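Local coordinates for polyketide synthase/nonribosomal peptide synthetase hybrid RzxB (PDB 5IL6), which probably dehydrates beta-hydroxyacyl intermediates carried by an acyl carrier protein during assembly of the polyketide rhizoxin, through its dehydratase domain, at residues F263-F268 with N279-Q284; R173-L178 with A185-A190; A55-I60 with S81-R86; E155-R160 with L217-L222; A162-E167 with P226-P231. All coordinates share one frame; numbering follows the deposited sequence.

Contact 1 of 5, residues F263-F268 with N279-Q284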
# COMPACT_ATOMS: atom_id res chain seq x y z
N PHE A 263 11.69 -6.44 -0.02
CA PHE A 263 11.46 -6.57 1.42
C PHE A 263 10.23 -7.43 1.67
O PHE A 263 9.33 -7.52 0.84
CB PHE A 263 11.24 -5.20 2.08
CG PHE A 263 12.34 -4.21 1.82
CD1 PHE A 263 12.32 -3.40 0.70
CD2 PHE A 263 13.40 -4.09 2.71
CE1 PHE A 263 13.33 -2.50 0.46
CE2 PHE A 263 14.41 -3.18 2.47
CZ PHE A 263 14.37 -2.38 1.34
N ASP A 264 10.21 -8.07 2.84
CA ASP A 264 9.00 -8.65 3.40
C ASP A 264 8.59 -7.86 4.63
O ASP A 264 9.44 -7.45 5.43
CB ASP A 264 9.20 -10.12 3.77
CG ASP A 264 9.72 -10.96 2.61
OD1 ASP A 264 9.07 -10.97 1.55
OD2 ASP A 264 10.77 -11.62 2.78
N LEU A 265 7.28 -7.63 4.77
CA LEU A 265 6.75 -6.86 5.88
C LEU A 265 5.61 -7.62 6.53
O LEU A 265 4.90 -8.39 5.88
CB LEU A 265 6.25 -5.47 5.43
CG LEU A 265 7.26 -4.49 4.84
CD1 LEU A 265 7.56 -4.81 3.38
CD2 LEU A 265 6.76 -3.06 4.98
N ALA A 266 5.44 -7.39 7.83
CA ALA A 266 4.31 -7.94 8.57
C ALA A 266 3.80 -6.86 9.52
O ALA A 266 4.60 -6.22 10.21
CB ALA A 266 4.70 -9.20 9.35
N LEU A 267 2.49 -6.66 9.53
CA LEU A 267 1.86 -5.63 10.34
C LEU A 267 1.18 -6.29 11.54
O LEU A 267 0.42 -7.25 11.37
CB LEU A 267 0.84 -4.84 9.52
CG LEU A 267 1.42 -3.89 8.46
CD1 LEU A 267 2.13 -4.63 7.34
CD2 LEU A 267 0.33 -3.00 7.89
N PHE A 268 1.47 -5.77 12.73
CA PHE A 268 0.93 -6.32 13.96
C PHE A 268 0.26 -5.22 14.76
O PHE A 268 0.65 -4.05 14.69
CB PHE A 268 2.03 -6.97 14.82
CG PHE A 268 2.87 -7.98 14.09
CD1 PHE A 268 3.96 -7.57 13.33
CD2 PHE A 268 2.59 -9.33 14.17
CE1 PHE A 268 4.74 -8.49 12.66
CE2 PHE A 268 3.36 -10.26 13.50
CZ PHE A 268 4.44 -9.84 12.75
N ASN A 279 4.60 -9.89 1.26
CA ASN A 279 5.75 -10.70 0.87
C ASN A 279 6.28 -10.23 -0.47
O ASN A 279 5.52 -10.09 -1.43
CB ASN A 279 5.38 -12.18 0.81
CG ASN A 279 5.05 -12.76 2.17
OD1 ASN A 279 5.73 -12.47 3.16
ND2 ASN A 279 4.01 -13.58 2.24
N GLN A 280 7.59 -9.99 -0.53
CA GLN A 280 8.29 -9.63 -1.76
C GLN A 280 7.76 -8.32 -2.34
O GLN A 280 7.25 -8.25 -3.46
CB GLN A 280 8.19 -10.77 -2.78
CG GLN A 280 8.67 -12.12 -2.24
CD GLN A 280 10.17 -12.16 -2.02
OE1 GLN A 280 10.95 -11.88 -2.93
NE2 GLN A 280 10.58 -12.50 -0.80
N LEU A 281 7.89 -7.26 -1.54
CA LEU A 281 7.59 -5.90 -1.98
C LEU A 281 8.84 -5.33 -2.65
O LEU A 281 9.86 -5.11 -2.00
CB LEU A 281 7.17 -5.04 -0.79
CG LEU A 281 6.93 -3.55 -1.07
CD1 LEU A 281 5.77 -3.37 -2.04
CD2 LEU A 281 6.68 -2.80 0.22
N SER A 282 8.74 -5.08 -3.96
CA SER A 282 9.89 -4.67 -4.76
C SER A 282 9.85 -3.17 -5.04
O SER A 282 8.84 -2.65 -5.54
CB SER A 282 9.92 -5.44 -6.09
OG SER A 282 11.01 -5.02 -6.89
N PHE A 283 10.95 -2.49 -4.72
CA PHE A 283 11.15 -1.09 -5.05
C PHE A 283 12.12 -0.99 -6.22
O PHE A 283 13.13 -1.69 -6.27
CB PHE A 283 11.71 -0.31 -3.86
CG PHE A 283 10.75 -0.15 -2.72
CD1 PHE A 283 10.53 -1.20 -1.83
CD2 PHE A 283 10.09 1.04 -2.51
CE1 PHE A 283 9.65 -1.06 -0.78
CE2 PHE A 283 9.21 1.19 -1.46
CZ PHE A 283 8.99 0.14 -0.59
N GLN A 284 11.81 -0.11 -7.18
CA GLN A 284 12.61 0.02 -8.38
C GLN A 284 12.80 1.49 -8.73
O GLN A 284 11.91 2.30 -8.49
CB GLN A 284 11.95 -0.72 -9.55
CG GLN A 284 11.68 -2.18 -9.24
CD GLN A 284 10.91 -2.90 -10.32
OE1 GLN A 284 10.70 -2.37 -11.41
NE2 GLN A 284 10.50 -4.13 -10.03
O HOH W 1 6.28 -10.73 5.42
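The Phe263 ring has Phe283 CD1 and Leu281 O at its edge, near its plane, with Phe263 CD1 3.8 Å from Phe283 CD1. The two side chains cross at about a right angle and the ring planes stand 82° apart, an oblique aromatic pair. The second flat pair, the Asp264 carboxylate and the Gln280 amide, lies side by side with planes 50° apart. Asp264 OD1 takes two donors from one residue: Gln280 N at 2.7 Å, met nearly along the C-O axis, and more weakly Gln280 NE2 at 3.2 Å. The Gln280 chain is bent at chi2 (-70°), and its amide lies alongside the carboxylate. Gln280 and Leu281 both face Phe263, a G1 beta bulge, and the strands remain paired by Phe263 N to Leu281 O (3.0 Å) and Leu281 N to Phe263 O (2.8 Å). On the face shared with Phe263, Leu265 CD1 touches Leu281 CD2 at 3.8 Å. The hairpin of strands 261-268 and 274-284 is flanked by strand 246-254 on the first and strand 230-239 on the second, while both phenylalanines lean on Val214 in the loop after helix 204-212.

Contact 2 of 5, residues R173-L178 with A185-A190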
# COMPACT_ATOMS: atom_id res chain seq x y z
N ARG A 173 2.94 11.17 7.20
CA ARG A 173 4.20 11.09 7.93
C ARG A 173 3.99 10.35 9.25
O ARG A 173 4.16 10.90 10.34
CB ARG A 173 4.79 12.47 8.17
CG ARG A 173 5.38 13.13 6.95
CD ARG A 173 5.80 14.55 7.26
NE ARG A 173 6.87 14.59 8.26
CZ ARG A 173 8.17 14.71 7.99
NH1 ARG A 173 8.61 14.81 6.74
NH2 ARG A 173 9.04 14.73 8.99
N ARG A 174 3.62 9.08 9.14
CA ARG A 174 3.13 8.31 10.28
C ARG A 174 4.20 7.41 10.89
O ARG A 174 3.88 6.62 11.78
CB ARG A 174 1.92 7.48 9.86
CG ARG A 174 0.83 8.30 9.18
CD ARG A 174 0.04 9.15 10.16
NE ARG A 174 0.73 10.38 10.55
CZ ARG A 174 0.91 10.80 11.80
NH1 ARG A 174 0.45 10.09 12.83
NH2 ARG A 174 1.52 11.95 12.03
N LEU A 175 5.44 7.50 10.43
CA LEU A 175 6.53 6.79 11.08
C LEU A 175 6.82 7.46 12.42
O LEU A 175 7.28 8.61 12.45
CB LEU A 175 7.78 6.78 10.20
CG LEU A 175 7.85 5.77 9.05
CD1 LEU A 175 9.18 5.89 8.34
CD2 LEU A 175 7.62 4.33 9.52
N LEU A 176 6.56 6.76 13.51
CA LEU A 176 6.77 7.29 14.85
C LEU A 176 8.10 6.88 15.45
O LEU A 176 8.71 7.67 16.18
CB LEU A 176 5.63 6.85 15.78
CG LEU A 176 4.23 7.29 15.34
CD1 LEU A 176 3.17 6.78 16.32
CD2 LEU A 176 4.13 8.81 15.21
N SER A 177 8.57 5.67 15.17
CA SER A 177 9.87 5.23 15.64
C SER A 177 10.37 4.10 14.75
O SER A 177 9.58 3.41 14.11
CB SER A 177 9.82 4.79 17.11
OG SER A 177 8.99 3.64 17.26
N LEU A 178 11.69 3.94 14.73
CA LEU A 178 12.34 2.91 13.94
C LEU A 178 13.52 2.37 14.73
O LEU A 178 14.28 3.14 15.32
CB LEU A 178 12.86 3.45 12.59
CG LEU A 178 11.87 3.85 11.50
CD1 LEU A 178 12.62 4.60 10.39
CD2 LEU A 178 11.13 2.65 10.95
N ALA A 185 14.12 -4.53 10.67
CA ALA A 185 13.74 -3.30 11.34
C ALA A 185 12.34 -3.45 11.91
O ALA A 185 11.53 -4.24 11.42
CB ALA A 185 13.78 -2.10 10.38
N LEU A 186 12.07 -2.69 12.97
CA LEU A 186 10.77 -2.69 13.62
C LEU A 186 10.29 -1.25 13.72
O LEU A 186 11.00 -0.40 14.28
CB LEU A 186 10.83 -3.33 15.01
CG LEU A 186 9.48 -3.49 15.72
CD1 LEU A 186 8.61 -4.51 15.00
CD2 LEU A 186 9.68 -3.88 17.18
N ALA A 187 9.11 -0.98 13.18
CA ALA A 187 8.57 0.37 13.14
C ALA A 187 7.26 0.44 13.91
O ALA A 187 6.49 -0.53 13.95
CB ALA A 187 8.33 0.82 11.69
N ARG A 188 7.02 1.59 14.52
CA ARG A 188 5.73 1.91 15.12
C ARG A 188 5.08 3.01 14.30
O ARG A 188 5.70 4.05 14.03
CB ARG A 188 5.87 2.36 16.58
CG ARG A 188 5.94 1.21 17.57
CD ARG A 188 7.31 0.57 17.61
NE ARG A 188 7.45 -0.34 18.74
CZ ARG A 188 8.61 -0.84 19.16
NH1 ARG A 188 9.75 -0.51 18.55
NH2 ARG A 188 8.64 -1.66 20.20
N ILE A 189 3.83 2.78 13.90
CA ILE A 189 3.08 3.71 13.07
C ILE A 189 1.69 3.87 13.68
O ILE A 189 1.18 2.97 14.35
CB ILE A 189 2.99 3.23 11.60
CG1 ILE A 189 2.28 1.88 11.52
CG2 ILE A 189 4.38 3.14 11.00
CD1 ILE A 189 2.01 1.40 10.10
N ALA A 190 1.09 5.04 13.45
CA ALA A 190 -0.26 5.29 13.93
C ALA A 190 -0.84 6.47 13.16
O ALA A 190 -0.11 7.39 12.78
CB ALA A 190 -0.30 5.55 15.44
O HOH W 2 10.10 0.98 16.50
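Leu178 CD2 presses on Ala187 CB at 3.4 Å, tighter than usual van der Waals contact. On the same face Leu175 CD2 lies 3.8 Å from Ile189 CG2 and also faces the Ala187 methyl. Ile189 carries CG1 between its backbone N and carbonyl carbon (chi1 61°), a setting that leaves CG2 anti to the carbonyl carbon and turned to Leu175. Outside this row, the exposed Leu176 lays CD1 on Ala190 CB at 3.8 Å.

Between these groups the antiparallel pairing is interrupted by a classic beta bulge: Leu176 and Ser177 both face Arg188. Arg188 O receives Leu176 N at 2.9 Å and, weakly, Ser177 N, while Arg188 N returns a bond to Ser177 O at 3.2 Å. On the Ser177 and Arg188 face, Ser177 OG sits against Arg188 CB and CD. A water there hydrogen-bonds to Ser177 OG, donates to Leu186 O and accepts from NH1 of Arg188, a poorly ordered side chain with Leu186 CD2 over one guanidinium face. At the other end Arg174, its chain bent at chi2 and chi3, donates a hydrogen bond from NH1 to Ala190 O (2.8 Å), which lies 17° out of the guanidinium plane. Ala190 N is buried with no partner in the model.

The two segments form the beta hairpin of strands 175-181 and 184-190, and strand 184-190 pairs on with strand 246-254. Helix 154-164 meets Leu175 and Leu178 through Val154, and helix 204-212 meets Ile189 through Leu206 and Ala209.

Contact 3 of 5, residues A55-I60 with S81-R86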
# COMPACT_ATOMS: atom_id res chain seq x y z
N ALA A 55 -2.64 2.93 -1.65
CA ALA A 55 -4.06 3.20 -1.81
C ALA A 55 -4.69 2.26 -2.83
O ALA A 55 -5.87 1.90 -2.70
CB ALA A 55 -4.27 4.65 -2.22
N MET A 56 -3.94 1.85 -3.85
CA MET A 56 -4.49 0.94 -4.84
C MET A 56 -4.69 -0.45 -4.25
O MET A 56 -5.64 -1.15 -4.61
CB MET A 56 -3.59 0.89 -6.06
CG MET A 56 -3.50 2.22 -6.78
SD MET A 56 -2.62 2.15 -8.34
CE MET A 56 -2.20 3.87 -8.56
N ILE A 57 -3.83 -0.86 -3.32
CA ILE A 57 -4.04 -2.12 -2.61
C ILE A 57 -5.34 -2.07 -1.82
O ILE A 57 -6.13 -3.02 -1.83
CB ILE A 57 -2.84 -2.43 -1.69
CG1 ILE A 57 -1.62 -2.80 -2.54
CG2 ILE A 57 -3.18 -3.55 -0.71
CD1 ILE A 57 -0.33 -2.91 -1.74
N VAL A 58 -5.57 -0.96 -1.12
CA VAL A 58 -6.80 -0.81 -0.35
C VAL A 58 -8.01 -0.83 -1.27
O VAL A 58 -9.07 -1.38 -0.93
CB VAL A 58 -6.75 0.48 0.49
CG1 VAL A 58 -8.09 0.76 1.15
CG2 VAL A 58 -5.64 0.39 1.53
N MET A 59 -7.89 -0.22 -2.45
CA MET A 59 -8.99 -0.22 -3.40
C MET A 59 -9.33 -1.63 -3.85
O MET A 59 -10.50 -1.98 -4.00
CB MET A 59 -8.64 0.67 -4.58
CG MET A 59 -9.77 0.89 -5.58
SD MET A 59 -9.30 1.96 -6.95
CE MET A 59 -8.28 3.17 -6.11
N ILE A 60 -8.30 -2.46 -4.09
CA ILE A 60 -8.54 -3.85 -4.45
C ILE A 60 -9.23 -4.58 -3.32
O ILE A 60 -10.18 -5.35 -3.53
CB ILE A 60 -7.22 -4.53 -4.84
CG1 ILE A 60 -6.63 -3.86 -6.09
CG2 ILE A 60 -7.43 -6.02 -5.08
CD1 ILE A 60 -5.23 -4.32 -6.45
N SER A 81 -2.20 -11.19 -5.04
CA SER A 81 -0.99 -11.85 -5.50
C SER A 81 -0.52 -11.25 -6.82
O SER A 81 -1.33 -10.82 -7.65
CB SER A 81 -1.21 -13.36 -5.67
OG SER A 81 -1.55 -13.97 -4.44
N ASP A 82 0.80 -11.24 -7.00
CA ASP A 82 1.43 -10.83 -8.25
C ASP A 82 0.90 -9.47 -8.70
O ASP A 82 0.46 -9.28 -9.84
CB ASP A 82 1.22 -11.88 -9.34
CG ASP A 82 1.91 -13.19 -9.01
OD1 ASP A 82 2.81 -13.18 -8.15
OD2 ASP A 82 1.56 -14.22 -9.62
N LEU A 83 0.95 -8.51 -7.79
CA LEU A 83 0.55 -7.15 -8.08
C LEU A 83 1.72 -6.39 -8.70
O LEU A 83 2.87 -6.58 -8.30
CB LEU A 83 0.06 -6.45 -6.81
CG LEU A 83 -0.37 -4.98 -6.91
CD1 LEU A 83 -1.38 -4.68 -5.81
CD2 LEU A 83 0.81 -4.01 -6.79
N SER A 84 1.41 -5.55 -9.68
CA SER A 84 2.40 -4.67 -10.26
C SER A 84 1.82 -3.27 -10.37
O SER A 84 0.66 -3.10 -10.76
CB SER A 84 2.84 -5.16 -11.65
OG SER A 84 1.72 -5.52 -12.43
N TRP A 85 2.62 -2.28 -9.99
CA TRP A 85 2.29 -0.88 -10.21
C TRP A 85 2.95 -0.43 -11.50
O TRP A 85 4.14 -0.67 -11.71
CB TRP A 85 2.77 0.00 -9.05
CG TRP A 85 2.00 -0.13 -7.78
CD1 TRP A 85 0.82 0.47 -7.47
CD2 TRP A 85 2.38 -0.90 -6.63
NE1 TRP A 85 0.43 0.12 -6.20
CE2 TRP A 85 1.37 -0.72 -5.66
CE3 TRP A 85 3.47 -1.72 -6.33
CZ2 TRP A 85 1.42 -1.34 -4.41
CZ3 TRP A 85 3.51 -2.33 -5.08
CH2 TRP A 85 2.49 -2.13 -4.14
N ARG A 86 2.17 0.21 -12.37
CA ARG A 86 2.71 0.73 -13.61
C ARG A 86 2.94 2.23 -13.47
O ARG A 86 3.87 2.66 -12.77
CB ARG A 86 1.78 0.40 -14.78
CG ARG A 86 1.41 -1.06 -14.88
CD ARG A 86 2.50 -1.86 -15.56
NE ARG A 86 2.14 -3.28 -15.64
CZ ARG A 86 2.89 -4.30 -15.23
NH1 ARG A 86 4.10 -4.10 -14.72
NH2 ARG A 86 2.43 -5.54 -15.35
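Trp85 has CG anti to the carbonyl carbon (chi1 -72°), which swings its indole toward Met56 and Ile57, while Leu83 has CG anti to the backbone N (chi1 178°), directed at the helix, where its CD1 branch meets Ile57 and Ile60. This is hot-dog packing, with helix 53-67 lying against the concave side of a curved antiparallel sheet, here represented by strand 83-85.

The helix offers one stripe of side chains. Met56, extended beyond CG, lays SD at the edge of the indole and in its plane, 3.9 Å from Trp85 CD1. The sulfur is 4.9 Å from the centroid of the five-membered ring, so this is an edge-on Met-aromatic contact. At the benzo end of the same ring Ile57 CD1 approaches Trp85 CZ2 at 3.6 Å, near the ring plane, the two side chains crossing at about a right angle. Sulfur and isoleucine thus both meet the rim of the indole, one at the pyrrole part and one at the benzo part. Leu83 CD1 meets two isoleucines one helical turn apart, Ile57 CG1 at 3.8 Å and Ile60 CD1 at 3.9 Å.

All five residues are buried, and no hydrogen bond crosses the contact. Trp85 NE1 instead donates weakly to Gly53 O at the start of the same helix. Helix 204-212, through Leu207 and Met211, packs on Ile57, and strand 230-239 pairs with strand 77-85. Within the strand, Leu83 CD2 lies 3.3 Å above the Trp85 ring plane, over its centre.

Contact 4 of 5, residues E155-R160 with L217-L222; sequences EACYQR and LLLDEL
Ala156 faces Leu219 with both its backbone and its methyl group: its O lies 3.7 Å from Leu219 CD2, and its CB is 4.4 Å from Leu219 CD1. The next residue, Cys157, has SG beside its backbone N and anti to the carbonyl carbon, and this sulfur touches Leu219 CD1 at 3.7 Å. The two methyls of Leu219 thus divide their contacts, CD1 nearest the cysteine sulfur, CD2 nearest Ala156 O and the residue one turn on.

These residues lie on helix 154-164 of the dehydratase domain, which has the hot-dog fold. The opposing segment belongs to the loop that leads from helix 204-212 to strand 230-239, where residues 219-221 have helical backbone angles.

Arg160 comes next on this side of the helix. Its CG is anti to the backbone N (chi1 -169°), the chain is bent at chi2 and chi3, and its guanidinium lies over Leu219. Leu219 CD2 sits 4.3 Å above one guanidinium face, over its centre, and also 4.0 Å from Arg160 CB. Arg160 NH1 donates a hydrogen bond to Leu219 O at 2.9 Å, a bent bond (137° at hydrogen) reaching a lone pair in the carbonyl plane, although that oxygen is 28° out of the guanidinium plane. Leu222 CB is in that plane at its edge, 3.7 Å from Arg160 NH1. Met215 touches Cys157, Arg160 and Leu222, and Pro226 packs on Arg160.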
# COMPACT_ATOMS: atom_id res chain seq x y z
N GLU A 155 13.51 11.31 11.10
CA GLU A 155 13.65 12.49 10.25
C GLU A 155 14.74 12.29 9.21
O GLU A 155 14.64 12.83 8.10
CB GLU A 155 13.94 13.72 11.11
CG GLU A 155 12.78 14.14 12.00
CD GLU A 155 11.54 14.50 11.20
OE1 GLU A 155 11.69 14.96 10.04
OE2 GLU A 155 10.42 14.33 11.72
N ALA A 156 15.79 11.53 9.54
CA ALA A 156 16.79 11.18 8.54
C ALA A 156 16.16 10.36 7.41
O ALA A 156 16.55 10.49 6.25
CB ALA A 156 17.94 10.42 9.19
N CYS A 157 15.20 9.50 7.75
CA CYS A 157 14.51 8.72 6.72
C CYS A 157 13.68 9.62 5.82
O CYS A 157 13.72 9.50 4.59
CB CYS A 157 13.65 7.64 7.37
SG CYS A 157 14.59 6.34 8.22
N TYR A 158 12.90 10.53 6.42
CA TYR A 158 12.09 11.43 5.60
C TYR A 158 12.96 12.39 4.80
O TYR A 158 12.59 12.78 3.69
CB TYR A 158 11.10 12.20 6.48
CG TYR A 158 9.94 11.34 6.93
CD1 TYR A 158 9.10 10.74 6.00
CD2 TYR A 158 9.69 11.12 8.28
CE1 TYR A 158 8.04 9.95 6.39
CE2 TYR A 158 8.62 10.32 8.69
CZ TYR A 158 7.80 9.74 7.74
OH TYR A 158 6.74 8.95 8.11
N GLN A 159 14.12 12.79 5.34
CA GLN A 159 15.03 13.63 4.58
C GLN A 159 15.58 12.88 3.37
O GLN A 159 15.82 13.47 2.31
CB GLN A 159 16.17 14.13 5.47
CG GLN A 159 17.57 13.93 4.87
CD GLN A 159 18.65 14.66 5.64
OE1 GLN A 159 19.37 15.50 5.09
NE2 GLN A 159 18.78 14.35 6.93
N ARG A 160 15.80 11.57 3.51
CA ARG A 160 16.26 10.79 2.37
C ARG A 160 15.16 10.65 1.33
O ARG A 160 15.43 10.78 0.13
CB ARG A 160 16.75 9.41 2.84
CG ARG A 160 17.50 8.62 1.77
CD ARG A 160 18.74 9.36 1.28
NE ARG A 160 19.61 9.77 2.38
CZ ARG A 160 20.64 9.06 2.84
NH1 ARG A 160 20.96 7.89 2.29
NH2 ARG A 160 21.36 9.52 3.85
N LEU A 217 16.37 0.38 6.50
CA LEU A 217 17.36 -0.57 6.03
C LEU A 217 18.20 -0.04 4.87
O LEU A 217 19.13 -0.74 4.44
CB LEU A 217 16.67 -1.87 5.61
CG LEU A 217 15.91 -2.59 6.74
CD1 LEU A 217 15.15 -3.79 6.20
CD2 LEU A 217 16.86 -3.02 7.84
N LEU A 218 17.91 1.16 4.36
CA LEU A 218 18.58 1.67 3.17
C LEU A 218 19.38 2.95 3.40
O LEU A 218 20.10 3.37 2.48
CB LEU A 218 17.56 1.93 2.06
CG LEU A 218 16.74 0.72 1.58
CD1 LEU A 218 15.74 1.16 0.53
CD2 LEU A 218 17.65 -0.36 1.02
N LEU A 219 19.31 3.57 4.58
CA LEU A 219 20.00 4.84 4.78
C LEU A 219 21.48 4.73 4.46
O LEU A 219 22.05 5.61 3.81
CB LEU A 219 19.80 5.32 6.22
CG LEU A 219 18.43 5.92 6.56
CD1 LEU A 219 18.32 6.15 8.06
CD2 LEU A 219 18.19 7.22 5.80
N ASP A 220 22.13 3.65 4.90
CA ASP A 220 23.56 3.50 4.67
C ASP A 220 23.87 3.16 3.22
O ASP A 220 24.86 3.65 2.66
CB ASP A 220 24.14 2.44 5.62
CG ASP A 220 24.23 2.93 7.05
OD1 ASP A 220 24.61 4.11 7.25
OD2 ASP A 220 23.91 2.15 7.97
N GLU A 221 23.05 2.33 2.59
CA GLU A 221 23.32 1.93 1.21
C GLU A 221 23.17 3.11 0.26
O GLU A 221 24.04 3.36 -0.58
CB GLU A 221 22.39 0.80 0.77
CG GLU A 221 22.67 -0.55 1.41
CD GLU A 221 22.16 -1.70 0.57
OE1 GLU A 221 21.94 -1.52 -0.65
OE2 GLU A 221 21.98 -2.81 1.13
N LEU A 222 22.07 3.85 0.38
CA LEU A 222 21.79 4.93 -0.56
C LEU A 222 22.72 6.11 -0.32
O LEU A 222 23.21 6.34 0.80
CB LEU A 222 20.34 5.38 -0.42
CG LEU A 222 19.28 4.29 -0.66
CD1 LEU A 222 17.88 4.86 -0.48
CD2 LEU A 222 19.44 3.66 -2.04

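Contact 5 of 5, residues A162-E167 with P226-P231; sequences AAMGIE and PALLLP
Met164 and Pro226 cross at about a right angle, the methionine methyl meeting the proline ring where Met164 CE comes within 3.7 Å of Pro226 CG. Met164 holds CG between its backbone N and carbonyl carbon (chi1 67°). A further bend at chi3 (49°) turns CE toward Pro226 and toward Ala227 O. The sulfur is engaged as well: Leu229 N donates to Met164 SD at 3.6 Å, nearly straight at 165° but weak, as expected of a thioether acceptor. The Met164 backbone takes part beside its side chain, its O lying 3.6 Å from Leu228 CB.

A second crossing follows past the glycine. Ile166 and Leu228 also meet at about a right angle, with Ile166 CD1 a tight 3.5 Å from Leu228 CD1. The same Ile166 CD1 touches Leu230 CD2 at 3.6 Å, the two side chains meeting at a slant. One isoleucine methyl thereby touches two leucines two residues apart, while the intervening Leu229 gives its backbone to the sulfur and its CB lies 4.3 Å from Met164 SD, on the same side as the N-H.

Met215 and Leu222 pack on Met164 from the loop after helix 204-212, and Asn46 lies against Leu228. Strand 166-168 pairs with strand 43-45, Glu167 and Arg44 sharing a backbone hydrogen bond. Between helix 154-164 and this strand, Gly165 has positive phi and its N bonds to Ala162 O at 3.1 Å, closing the helix with a Schellman motif.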
# COMPACT_ATOMS: atom_id res chain seq x y z
N ALA A 162 12.81 12.79 0.86
CA ALA A 162 12.70 14.11 0.27
C ALA A 162 13.82 14.36 -0.73
O ALA A 162 13.61 15.00 -1.77
CB ALA A 162 12.70 15.18 1.36
N ALA A 163 15.02 13.87 -0.43
CA ALA A 163 16.14 14.04 -1.36
C ALA A 163 15.92 13.30 -2.67
O ALA A 163 16.45 13.72 -3.71
CB ALA A 163 17.44 13.56 -0.70
N MET A 164 15.15 12.21 -2.66
CA MET A 164 14.85 11.50 -3.90
C MET A 164 13.61 12.04 -4.60
O MET A 164 13.33 11.61 -5.73
CB MET A 164 14.71 9.99 -3.65
CG MET A 164 13.52 9.54 -2.82
SD MET A 164 13.39 7.74 -2.70
CE MET A 164 15.06 7.28 -2.25
N GLY A 165 12.87 12.94 -3.97
CA GLY A 165 11.73 13.58 -4.59
C GLY A 165 10.38 13.28 -3.99
O GLY A 165 9.36 13.64 -4.59
N ILE A 166 10.32 12.64 -2.82
CA ILE A 166 9.06 12.24 -2.20
C ILE A 166 8.87 13.05 -0.93
O ILE A 166 9.70 12.99 -0.02
CB ILE A 166 9.02 10.73 -1.90
CG1 ILE A 166 9.26 9.92 -3.18
CG2 ILE A 166 7.68 10.35 -1.27
CD1 ILE A 166 9.47 8.44 -2.93
N GLU A 167 7.77 13.81 -0.87
CA GLU A 167 7.44 14.64 0.28
C GLU A 167 6.06 14.25 0.80
O GLU A 167 5.12 14.11 0.01
CB GLU A 167 7.48 16.12 -0.09
CG GLU A 167 8.83 16.56 -0.65
CD GLU A 167 9.39 17.78 0.06
OE1 GLU A 167 9.56 18.82 -0.60
OE2 GLU A 167 9.64 17.69 1.28
N PRO A 226 19.95 9.84 -3.75
CA PRO A 226 19.72 8.62 -4.53
C PRO A 226 18.65 8.85 -5.58
O PRO A 226 17.89 9.82 -5.55
CB PRO A 226 19.26 7.61 -3.48
CG PRO A 226 18.51 8.46 -2.51
CD PRO A 226 19.25 9.78 -2.45
N ALA A 227 18.59 7.92 -6.54
CA ALA A 227 17.52 7.97 -7.53
C ALA A 227 16.18 7.70 -6.86
O ALA A 227 16.09 7.08 -5.80
CB ALA A 227 17.78 6.96 -8.65
N LEU A 228 15.12 8.18 -7.51
CA LEU A 228 13.78 7.97 -6.99
C LEU A 228 13.43 6.49 -7.00
O LEU A 228 13.56 5.82 -8.03
CB LEU A 228 12.76 8.76 -7.82
CG LEU A 228 11.29 8.48 -7.52
CD1 LEU A 228 10.94 8.78 -6.07
CD2 LEU A 228 10.41 9.29 -8.46
N LEU A 229 13.00 5.98 -5.86
CA LEU A 229 12.57 4.59 -5.71
C LEU A 229 11.10 4.57 -5.36
O LEU A 229 10.66 5.28 -4.46
CB LEU A 229 13.37 3.87 -4.62
CG LEU A 229 14.87 3.70 -4.84
CD1 LEU A 229 15.51 3.11 -3.59
CD2 LEU A 229 15.15 2.81 -6.05
N LEU A 230 10.33 3.74 -6.07
CA LEU A 230 8.91 3.59 -5.80
C LEU A 230 8.54 2.12 -5.82
O LEU A 230 9.17 1.33 -6.53
CB LEU A 230 8.05 4.34 -6.84
CG LEU A 230 8.13 5.87 -6.85
CD1 LEU A 230 7.17 6.41 -7.90
CD2 LEU A 230 7.82 6.46 -5.49
N PRO A 231 7.51 1.73 -5.07
CA PRO A 231 7.03 0.35 -5.17
C PRO A 231 6.63 0.02 -6.60
O PRO A 231 5.93 0.79 -7.26
CB PRO A 231 5.82 0.33 -4.22
CG PRO A 231 6.06 1.46 -3.28
CD PRO A 231 6.73 2.51 -4.10

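Contact 3 is the buried one, an apolar helix-on-strand packing with no hydrogen bond across it, whereas contact 4 lies at the surface and adds an arginine-to-carbonyl bond. Contacts 1, 2 and 5 are partly buried, contact 5 being apolar apart from a weak bond to sulfur. Contacts 1 and 2 are hairpins with a bulge, of G1 and classic type respectively, and combine backbone bonds with polar edges. Contacts 4 and 5 share helix 154-164 and adjoin, Arg160 packing on Pro226. Contact 2 meets contact 4 through the Arg173-Glu155 salt bridge. Contact 5 reaches contact 1 where Pro231 packs on Phe283, and contact 3 through Trp85 on Pro231, so that packing links the two hot-dog parts of the domain.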